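Local coordinates for O-methyltransferase, putative (Bacillus cereus, PDB 3DUW), which probably transfers methyl groups from S-adenosylmethionine to hydroxyl groups of small acceptor molecules, as an S-adenosylmethionine-dependent O-methyltransferase, at residues A[111-116]-A[129-134]; A[125-130]-A[153-158]; A[166-171]-A[189-194]. All coordinates share one frame; numbering follows the deposited sequence.

Contact 1 (A[111-116]-A[129-134])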
loop_
_atom_site.group_PDB
_atom_site.type_symbol
_atom_site.label_atom_id
_atom_site.label_comp_id
_atom_site.label_asym_id
_atom_site.label_seq_id
_atom_site.Cartn_x
_atom_site.Cartn_y
_atom_site.Cartn_z
ATOM N N ARG A 111 -2.749 25.050 0.779
ATOM C CA ARG A 111 -3.406 23.776 0.476
ATOM C C ARG A 111 -3.946 23.068 1.712
ATOM O O ARG A 111 -4.719 22.118 1.589
ATOM C CB ARG A 111 -2.430 22.802 -0.194
ATOM C CG ARG A 111 -2.006 23.113 -1.610
ATOM C CD ARG A 111 -1.146 21.966 -2.122
ATOM N NE ARG A 111 -0.662 22.179 -3.480
ATOM C CZ ARG A 111 0.121 21.329 -4.135
ATOM N NH1 ARG A 111 0.512 20.196 -3.559
ATOM N NH2 ARG A 111 0.519 21.614 -5.367
ATOM N N VAL A 112 -3.540 23.514 2.896
ATOM C CA VAL A 112 -3.958 22.845 4.119
ATOM C C VAL A 112 -4.673 23.699 5.148
ATOM O O VAL A 112 -4.267 24.825 5.431
ATOM C CB VAL A 112 -2.743 22.205 4.825
ATOM C CG1 VAL A 112 -3.204 21.389 6.021
ATOM C CG2 VAL A 112 -1.961 21.349 3.846
ATOM N N GLU A 113 -5.736 23.131 5.710
ATOM C CA GLU A 113 -6.517 23.772 6.754
ATOM C C GLU A 113 -6.437 22.879 7.984
ATOM O O GLU A 113 -6.815 21.707 7.929
ATOM C CB GLU A 113 -7.982 23.924 6.333
ATOM C CG GLU A 113 -8.906 24.323 7.482
ATOM C CD GLU A 113 -10.331 24.575 7.032
ATOM O OE1 GLU A 113 -10.908 23.705 6.346
ATOM O OE2 GLU A 113 -10.878 25.647 7.370
ATOM N N VAL A 114 -5.917 23.424 9.077
ATOM C CA VAL A 114 -5.818 22.684 10.327
ATOM C C VAL A 114 -6.950 23.184 11.216
ATOM O O VAL A 114 -7.011 24.376 11.530
ATOM C CB VAL A 114 -4.474 22.945 11.053
ATOM C CG1 VAL A 114 -4.439 22.185 12.368
ATOM C CG2 VAL A 114 -3.308 22.524 10.178
ATOM N N ARG A 115 -7.852 22.289 11.608
ATOM C CA ARG A 115 -8.966 22.673 12.466
ATOM C C ARG A 115 -8.753 22.131 13.874
ATOM O O ARG A 115 -8.625 20.922 14.076
ATOM C CB ARG A 115 -10.296 22.156 11.902
ATOM C CG ARG A 115 -11.499 22.626 12.718
ATOM C CD ARG A 115 -12.839 22.279 12.075
ATOM N NE ARG A 115 -12.990 22.857 10.745
ATOM C CZ ARG A 115 -14.112 23.404 10.287
ATOM N NH1 ARG A 115 -15.193 23.458 11.055
ATOM N NH2 ARG A 115 -14.154 23.896 9.057
ATOM N N THR A 116 -8.712 23.035 14.846
ATOM C CA THR A 116 -8.502 22.655 16.234
ATOM C C THR A 116 -9.794 22.233 16.915
ATOM O O THR A 116 -10.831 22.875 16.752
ATOM C CB THR A 116 -7.897 23.816 17.043
ATOM O OG1 THR A 116 -6.671 24.235 16.432
ATOM C CG2 THR A 116 -7.626 23.383 18.473
ATOM N N GLU A 129 -21.059 22.595 7.264
ATOM C CA GLU A 129 -20.505 23.493 6.268
ATOM C C GLU A 129 -20.631 22.770 4.929
ATOM O O GLU A 129 -20.886 21.565 4.898
ATOM C CB GLU A 129 -19.050 23.824 6.631
ATOM C CG GLU A 129 -18.961 24.763 7.844
ATOM C CD GLU A 129 -17.601 24.784 8.519
ATOM O OE1 GLU A 129 -16.579 24.862 7.806
ATOM O OE2 GLU A 129 -17.561 24.741 9.769
ATOM N N LYS A 130 -20.475 23.485 3.823
ATOM C CA LYS A 130 -20.629 22.851 2.518
ATOM C C LYS A 130 -19.380 22.227 1.904
ATOM O O LYS A 130 -19.077 22.460 0.734
ATOM C CB LYS A 130 -21.247 23.849 1.534
ATOM C CG LYS A 130 -22.742 24.064 1.745
ATOM C CD LYS A 130 -23.240 25.328 1.064
ATOM C CE LYS A 130 -22.868 26.569 1.866
ATOM N NZ LYS A 130 -21.399 26.690 2.078
ATOM N N TYR A 131 -18.662 21.422 2.682
ATOM C CA TYR A 131 -17.462 20.770 2.174
ATOM C C TYR A 131 -17.838 19.725 1.137
ATOM O O TYR A 131 -18.846 19.030 1.277
ATOM C CB TYR A 131 -16.688 20.087 3.308
ATOM C CG TYR A 131 -15.821 21.021 4.115
ATOM C CD1 TYR A 131 -14.516 21.316 3.716
ATOM C CD2 TYR A 131 -16.311 21.630 5.266
ATOM C CE1 TYR A 131 -13.723 22.197 4.447
ATOM C CE2 TYR A 131 -15.531 22.510 6.002
ATOM C CZ TYR A 131 -14.240 22.790 5.588
ATOM O OH TYR A 131 -13.482 23.675 6.315
ATOM N N GLU A 132 -17.032 19.624 0.089
ATOM C CA GLU A 132 -17.274 18.635 -0.945
ATOM C C GLU A 132 -16.864 17.291 -0.355
ATOM O O GLU A 132 -16.144 17.241 0.645
ATOM C CB GLU A 132 -16.425 18.940 -2.180
ATOM C CG GLU A 132 -16.654 20.325 -2.753
ATOM C CD GLU A 132 -18.113 20.587 -3.059
ATOM O OE1 GLU A 132 -18.685 19.856 -3.896
ATOM O OE2 GLU A 132 -18.692 21.518 -2.458
ATOM N N PRO A 133 -17.331 16.184 -0.948
ATOM C CA PRO A 133 -16.951 14.874 -0.413
ATOM C C PRO A 133 -15.435 14.718 -0.458
ATOM O O PRO A 133 -14.776 15.268 -1.340
ATOM C CB PRO A 133 -17.652 13.903 -1.355
ATOM C CG PRO A 133 -18.885 14.658 -1.753
ATOM C CD PRO A 133 -18.343 16.046 -2.011
ATOM N N PHE A 134 -14.888 13.978 0.498
ATOM C CA PHE A 134 -13.451 13.742 0.550
ATOM C C PHE A 134 -13.109 12.482 -0.237
ATOM O O PHE A 134 -13.761 11.446 -0.076
ATOM C CB PHE A 134 -13.005 13.609 2.004
ATOM C CG PHE A 134 -13.150 14.878 2.790
ATOM C CD1 PHE A 134 -12.260 15.931 2.602
ATOM C CD2 PHE A 134 -14.198 15.039 3.692
ATOM C CE1 PHE A 134 -12.412 17.129 3.300
ATOM C CE2 PHE A 134 -14.360 16.231 4.396
ATOM C CZ PHE A 134 -13.465 17.278 4.198
#
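Glu113 and Arg115 reach out from strand 112-116 to meet Tyr131 and Glu129 in the loop beyond helix 119-128. The strand is an outermost one, within this chain, of the Rossmann-like methyltransferase sheet, and its alternation puts these two long polar side chains on the same side. With CA of Glu113 12.2 Å from CA of Tyr131, only long side chains can span the gap. Arg115 and Glu129 approach from opposite directions and meet end-on: NH1 of Arg115 binds OE2 of Glu129 at 3.0 Å, and NH2 of Arg115 binds OE1 of Glu129 at 2.9 Å. Both bonds are nearly straight, and the guanidinium and carboxylate planes lie 27° apart, a two-pronged salt bridge with a modest twist. The bend in Arg115 at chi3 (-59°) turns its end group toward the loop. Tyr131 points its hydroxyl between the two strand residues, its ring tilted steeply, 67°, to the guanidinium. NH2 of Arg115 also gives the Tyr131 hydroxyl a weak, bent bond. The hydroxyl in turn donates a hydrogen bond to Glu113, OH of Tyr131 lying 2.6 Å from OE1 of Glu113 on the syn side of that carboxylate.

Contact 2 (A[125-130]-A[153-158])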
loop_
_atom_site.group_PDB
_atom_site.type_symbol
_atom_site.label_atom_id
_atom_site.label_comp_id
_atom_site.label_asym_id
_atom_site.label_seq_id
_atom_site.Cartn_x
_atom_site.Cartn_y
_atom_site.Cartn_z
ATOM N N GLN A 125 -19.187 19.795 12.158
ATOM C CA GLN A 125 -19.101 21.138 11.596
ATOM C C GLN A 125 -18.825 21.063 10.100
ATOM O O GLN A 125 -19.410 21.804 9.311
ATOM C CB GLN A 125 -17.987 21.934 12.283
ATOM C CG GLN A 125 -18.260 22.261 13.739
ATOM C CD GLN A 125 -17.104 22.986 14.398
ATOM O OE1 GLN A 125 -16.640 24.015 13.906
ATOM N NE2 GLN A 125 -16.635 22.454 15.522
ATOM N N ILE A 126 -17.924 20.164 9.716
ATOM C CA ILE A 126 -17.571 19.988 8.313
ATOM C C ILE A 126 -18.800 19.600 7.495
ATOM O O ILE A 126 -18.986 20.080 6.377
ATOM C CB ILE A 126 -16.456 18.924 8.164
ATOM C CG1 ILE A 126 -15.145 19.493 8.716
ATOM C CG2 ILE A 126 -16.298 18.515 6.708
ATOM C CD1 ILE A 126 -14.018 18.487 8.813
ATOM N N GLU A 127 -19.644 18.738 8.053
ATOM C CA GLU A 127 -20.858 18.335 7.357
ATOM C C GLU A 127 -21.799 19.533 7.269
ATOM O O GLU A 127 -22.369 19.811 6.211
ATOM C CB GLU A 127 -21.555 17.188 8.090
ATOM C CG GLU A 127 -22.939 16.888 7.533
ATOM C CD GLU A 127 -23.550 15.632 8.109
ATOM O OE1 GLU A 127 -23.638 15.518 9.348
ATOM O OE2 GLU A 127 -23.952 14.756 7.314
ATOM N N ASN A 128 -21.954 20.238 8.388
ATOM C CA ASN A 128 -22.810 21.422 8.443
ATOM C C ASN A 128 -22.370 22.410 7.377
ATOM O O ASN A 128 -23.195 23.004 6.681
ATOM C CB ASN A 128 -22.720 22.087 9.817
ATOM C CG ASN A 128 -23.432 21.299 10.897
ATOM O OD1 ASN A 128 -23.367 21.648 12.075
ATOM N ND2 ASN A 128 -24.122 20.234 10.501
ATOM N N GLU A 129 -21.059 22.595 7.264
ATOM C CA GLU A 129 -20.505 23.493 6.268
ATOM C C GLU A 129 -20.631 22.770 4.929
ATOM O O GLU A 129 -20.886 21.565 4.898
ATOM C CB GLU A 129 -19.050 23.824 6.631
ATOM C CG GLU A 129 -18.961 24.763 7.844
ATOM C CD GLU A 129 -17.601 24.784 8.519
ATOM O OE1 GLU A 129 -16.579 24.862 7.806
ATOM O OE2 GLU A 129 -17.561 24.741 9.769
ATOM N N LYS A 130 -20.475 23.485 3.823
ATOM C CA LYS A 130 -20.629 22.851 2.518
ATOM C C LYS A 130 -19.380 22.227 1.904
ATOM O O LYS A 130 -19.077 22.460 0.734
ATOM C CB LYS A 130 -21.247 23.849 1.534
ATOM C CG LYS A 130 -22.742 24.064 1.745
ATOM C CD LYS A 130 -23.240 25.328 1.064
ATOM C CE LYS A 130 -22.868 26.569 1.866
ATOM N NZ LYS A 130 -21.399 26.690 2.078
ATOM N N ALA A 153 -16.247 8.969 8.135
ATOM C CA ALA A 153 -15.523 8.885 6.873
ATOM C C ALA A 153 -16.476 8.449 5.767
ATOM O O ALA A 153 -16.495 9.028 4.684
ATOM C CB ALA A 153 -14.370 7.895 6.992
ATOM N N LEU A 154 -17.270 7.422 6.050
ATOM C CA LEU A 154 -18.229 6.906 5.084
ATOM C C LEU A 154 -19.242 7.991 4.734
ATOM O O LEU A 154 -19.591 8.187 3.569
ATOM C CB LEU A 154 -18.967 5.704 5.672
ATOM C CG LEU A 154 -19.007 4.405 4.866
ATOM C CD1 LEU A 154 -20.086 3.502 5.446
ATOM C CD2 LEU A 154 -19.287 4.695 3.404
ATOM N N LYS A 155 -19.702 8.694 5.762
ATOM C CA LYS A 155 -20.685 9.757 5.612
ATOM C C LYS A 155 -20.178 10.908 4.742
ATOM O O LYS A 155 -20.934 11.486 3.960
ATOM C CB LYS A 155 -21.073 10.278 6.999
ATOM C CG LYS A 155 -22.307 11.169 7.038
ATOM C CD LYS A 155 -22.676 11.495 8.483
ATOM C CE LYS A 155 -24.015 12.208 8.577
ATOM N NZ LYS A 155 -24.412 12.465 9.990
ATOM N N LEU A 156 -18.893 11.226 4.868
ATOM C CA LEU A 156 -18.294 12.322 4.115
ATOM C C LEU A 156 -17.537 11.877 2.869
ATOM O O LEU A 156 -16.791 12.656 2.278
ATOM C CB LEU A 156 -17.355 13.113 5.029
ATOM C CG LEU A 156 -18.010 13.649 6.305
ATOM C CD1 LEU A 156 -16.966 14.312 7.190
ATOM C CD2 LEU A 156 -19.114 14.632 5.939
ATOM N N SER A 157 -17.748 10.631 2.459
ATOM C CA SER A 157 -17.067 10.084 1.292
ATOM C C SER A 157 -17.891 10.146 0.010
ATOM O O SER A 157 -19.000 10.683 -0.016
ATOM C CB SER A 157 -16.696 8.624 1.557
ATOM O OG SER A 157 -17.859 7.810 1.606
ATOM N N ARG A 158 -17.313 9.598 -1.054
ATOM C CA ARG A 158 -17.956 9.504 -2.360
ATOM C C ARG A 158 -17.530 8.143 -2.898
ATOM O O ARG A 158 -16.553 7.564 -2.422
ATOM C CB ARG A 158 -17.473 10.611 -3.310
ATOM C CG ARG A 158 -16.009 10.506 -3.741
ATOM C CD ARG A 158 -15.700 11.443 -4.907
ATOM N NE ARG A 158 -14.295 11.414 -5.312
ATOM C CZ ARG A 158 -13.668 10.351 -5.813
ATOM N NH1 ARG A 158 -14.316 9.207 -5.977
ATOM N NH2 ARG A 158 -12.390 10.437 -6.160
#
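Leu156 and Glu127 bring the ends of two helices together, their CA atoms 7.3 Å apart. Leu156, the first residue past helix 146-155 to leave helical geometry, has CG opposite its carbonyl carbon and beside its backbone N (chi1 -56°), which carries the branched end toward helix 119-128. The two methyls divide the work: CD1 of Leu156 packs on CG2 of Ile126 at 4.3 Å, while CD2 of Leu156 lies 4.1 Å from CB of Glu127. A forked leucine suits this place because it can touch a buried isoleucine and the aliphatic root of a glutamate at once. Ile126 also packs on Val87 and Leu89 of strand 85-90, which links the leucine to the face of the sheet.

Farther out, Glu127 and Lys155 both start with CG trans to the backbone N (chi1 170° and -167°) and continue as extended chains that cross at about a right angle. NZ of Lys155 and OE1 of Glu127 form a salt bridge whose hydrogen bond is weak, at 3.2 Å. Lysine suits this exposed position because its long aliphatic chain can carry the ammonium across to the carboxylate. Where helix 146-155 ends, OG of Ser157 donates to the backbone O of Leu154 at 2.6 Å. Apolar branches toward the sheet and an ion pair toward the outside are laid out here between neighbouring helices on one face of the Rossmann-like α/β fold of methyltransferases.

Contact 3 (A[166-171]-A[189-194])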
loop_
_atom_site.group_PDB
_atom_site.type_symbol
_atom_site.label_atom_id
_atom_site.label_comp_id
_atom_site.label_asym_id
_atom_site.label_seq_id
_atom_site.Cartn_x
_atom_site.Cartn_y
_atom_site.Cartn_z
ATOM N N ASP A 166 -4.293 3.954 10.118
ATOM C CA ASP A 166 -2.966 3.602 10.610
ATOM C C ASP A 166 -3.008 2.959 11.992
ATOM O O ASP A 166 -3.995 3.093 12.728
ATOM C CB ASP A 166 -2.102 4.872 10.662
ATOM C CG ASP A 166 -0.613 4.582 10.818
ATOM O OD1 ASP A 166 -0.155 3.507 10.372
ATOM O OD2 ASP A 166 0.108 5.454 11.360
ATOM N N ASN A 167 -1.932 2.248 12.322
ATOM C CA ASN A 167 -1.759 1.624 13.628
ATOM C C ASN A 167 -2.879 0.669 14.019
ATOM O O ASN A 167 -3.433 0.760 15.120
ATOM C CB ASN A 167 -1.611 2.727 14.682
ATOM C CG ASN A 167 -0.629 3.805 14.252
ATOM O OD1 ASN A 167 -1.000 4.968 14.083
ATOM N ND2 ASN A 167 0.628 3.420 14.061
ATOM N N VAL A 168 -3.192 -0.268 13.129
ATOM C CA VAL A 168 -4.263 -1.212 13.396
ATOM C C VAL A 168 -3.820 -2.652 13.658
ATOM O O VAL A 168 -4.619 -3.577 13.536
ATOM C CB VAL A 168 -5.307 -1.181 12.257
ATOM C CG1 VAL A 168 -5.946 0.204 12.188
ATOM C CG2 VAL A 168 -4.651 -1.531 10.933
ATOM N N VAL A 169 -2.551 -2.836 14.017
ATOM C CA VAL A 169 -2.019 -4.165 14.343
ATOM C C VAL A 169 -1.444 -4.108 15.757
ATOM O O VAL A 169 -1.612 -5.040 16.547
ATOM C CB VAL A 169 -0.953 -4.611 13.317
ATOM C CG1 VAL A 169 -0.197 -5.831 13.822
ATOM C CG2 VAL A 169 -1.641 -4.939 11.997
ATOM N N ARG A 170 -0.772 -3.001 16.058
ATOM C CA ARG A 170 -0.226 -2.725 17.382
ATOM C C ARG A 170 0.518 -3.879 18.056
ATOM O O ARG A 170 0.084 -4.415 19.081
ATOM C CB ARG A 170 -1.371 -2.226 18.271
ATOM C CG ARG A 170 -2.329 -1.290 17.524
ATOM C CD ARG A 170 -3.367 -0.662 18.443
ATOM N NE ARG A 170 -2.775 0.310 19.357
ATOM C CZ ARG A 170 -2.498 1.575 19.050
ATOM N NH1 ARG A 170 -2.762 2.059 17.840
ATOM N NH2 ARG A 170 -1.941 2.363 19.954
ATOM N N GLU A 171 1.651 -4.239 17.464
ATOM C CA GLU A 171 2.515 -5.305 17.959
ATOM C C GLU A 171 1.814 -6.657 18.067
ATOM O O GLU A 171 2.220 -7.524 18.845
ATOM C CB GLU A 171 3.128 -4.896 19.305
ATOM C CG GLU A 171 3.886 -3.578 19.222
ATOM C CD GLU A 171 4.732 -3.299 20.446
ATOM O OE1 GLU A 171 4.211 -3.416 21.575
ATOM O OE2 GLU A 171 5.920 -2.950 20.274
ATOM N N ARG A 189 -13.109 -2.954 16.905
ATOM C CA ARG A 189 -14.454 -2.472 16.575
ATOM C C ARG A 189 -14.448 -1.953 15.132
ATOM O O ARG A 189 -15.426 -2.100 14.394
ATOM C CB ARG A 189 -14.858 -1.324 17.511
ATOM C CG ARG A 189 -14.981 -1.671 18.992
ATOM C CD ARG A 189 -16.108 -2.656 19.248
ATOM N NE ARG A 189 -15.677 -4.031 19.030
ATOM C CZ ARG A 189 -14.814 -4.668 19.814
ATOM N NH1 ARG A 189 -14.296 -4.053 20.870
ATOM N NH2 ARG A 189 -14.465 -5.918 19.542
ATOM N N PHE A 190 -13.335 -1.330 14.753
ATOM C CA PHE A 190 -13.126 -0.767 13.421
ATOM C C PHE A 190 -13.153 -1.871 12.353
ATOM O O PHE A 190 -13.872 -1.759 11.361
ATOM C CB PHE A 190 -11.785 -0.018 13.444
ATOM C CG PHE A 190 -11.407 0.662 12.156
ATOM C CD1 PHE A 190 -12.296 1.486 11.476
ATOM C CD2 PHE A 190 -10.105 0.547 11.673
ATOM C CE1 PHE A 190 -11.886 2.191 10.333
ATOM C CE2 PHE A 190 -9.689 1.244 10.540
ATOM C CZ PHE A 190 -10.575 2.066 9.868
ATOM N N TYR A 191 -12.382 -2.937 12.559
ATOM C CA TYR A 191 -12.360 -4.058 11.612
ATOM C C TYR A 191 -13.780 -4.613 11.456
ATOM O O TYR A 191 -14.260 -4.840 10.343
ATOM C CB TYR A 191 -11.455 -5.187 12.123
ATOM C CG TYR A 191 -9.971 -5.028 11.860
ATOM C CD1 TYR A 191 -9.391 -5.522 10.693
ATOM C CD2 TYR A 191 -9.138 -4.444 12.812
ATOM C CE1 TYR A 191 -8.011 -5.446 10.486
ATOM C CE2 TYR A 191 -7.762 -4.360 12.617
ATOM C CZ TYR A 191 -7.204 -4.868 11.451
ATOM O OH TYR A 191 -5.839 -4.818 11.257
ATOM N N GLU A 192 -14.448 -4.827 12.584
ATOM C CA GLU A 192 -15.802 -5.366 12.588
ATOM C C GLU A 192 -16.799 -4.488 11.838
ATOM O O GLU A 192 -17.635 -4.992 11.093
ATOM C CB GLU A 192 -16.268 -5.573 14.031
ATOM C CG GLU A 192 -15.532 -6.690 14.757
ATOM C CD GLU A 192 -15.646 -6.584 16.268
ATOM O OE1 GLU A 192 -16.498 -5.812 16.754
ATOM O OE2 GLU A 192 -14.886 -7.276 16.975
ATOM N N LEU A 193 -16.717 -3.177 12.033
ATOM C CA LEU A 193 -17.631 -2.270 11.353
ATOM C C LEU A 193 -17.412 -2.268 9.849
ATOM O O LEU A 193 -18.365 -2.189 9.073
ATOM C CB LEU A 193 -17.486 -0.859 11.910
ATOM C CG LEU A 193 -18.274 -0.658 13.201
ATOM C CD1 LEU A 193 -17.892 0.664 13.833
ATOM C CD2 LEU A 193 -19.769 -0.701 12.891
ATOM N N ILE A 194 -16.152 -2.342 9.438
ATOM C CA ILE A 194 -15.831 -2.382 8.022
ATOM C C ILE A 194 -16.492 -3.620 7.419
ATOM O O ILE A 194 -17.089 -3.556 6.346
ATOM C CB ILE A 194 -14.305 -2.450 7.803
ATOM C CG1 ILE A 194 -13.665 -1.127 8.227
ATOM C CG2 ILE A 194 -13.999 -2.768 6.346
ATOM C CD1 ILE A 194 -12.145 -1.161 8.258
#
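The loop that follows strand 162-166 passes beside helix 182-196 with Val168 and Tyr191 nearest, their CA atoms 8.8 Å apart, too far for the backbones themselves to bond. Tyr191 bridges that distance. Its CG stands beside the backbone N and opposite the carbonyl carbon (chi1 -82°), and the hydroxyl at the far end donates to the backbone O of Val168, OH to O 2.9 Å. The carbonyl oxygen lies at the edge of the ring, in its plane, whereas the hydroxyl sits above the carbonyl plane, 44° out of it, and so is not aligned with a lone pair. The side chain of Val168 is in contact too: its CB is 4.0 Å from CE2 of Tyr191, and its CG2 is 3.5 Å from the Tyr191 OH. The other methyl of Val168, CG1, meets the edge of the Phe190 ring, 4.2 Å from CD2 of Phe190, while CD1 of Ile194 rests over a face of that ring. Tyr13 of the second subunit meets the Tyr191 ring edge-to-face, so this tyrosine also belongs to the dimer interface. In a site where the touching residues are all buried, the phenol supplies a partner for a loop carbonyl while its ring remains in apolar packing.

Following the chain from its N terminus, contact 1 closes first: strand 112-116 leads into helix 119-128, and the loop after that helix turns back to the strand. Contact 2 begins where contact 1 ends and closes beyond helix 146-155; the two follow one another, joined through the shared residues 129-130, and neither lies within the other. They also touch, with Phe134 N probably hydrogen-bonded to Leu156 O. Contact 3 comes later in series, its centre about 25 Å from that of contact 1 and 22 Å from that of contact 2. Contacts 1 and 2 tie edge strand 112-116, helix 119-128 and helix 146-155 to one another; contact 3 separately anchors helix 182-196 to the loop after strand 162-166.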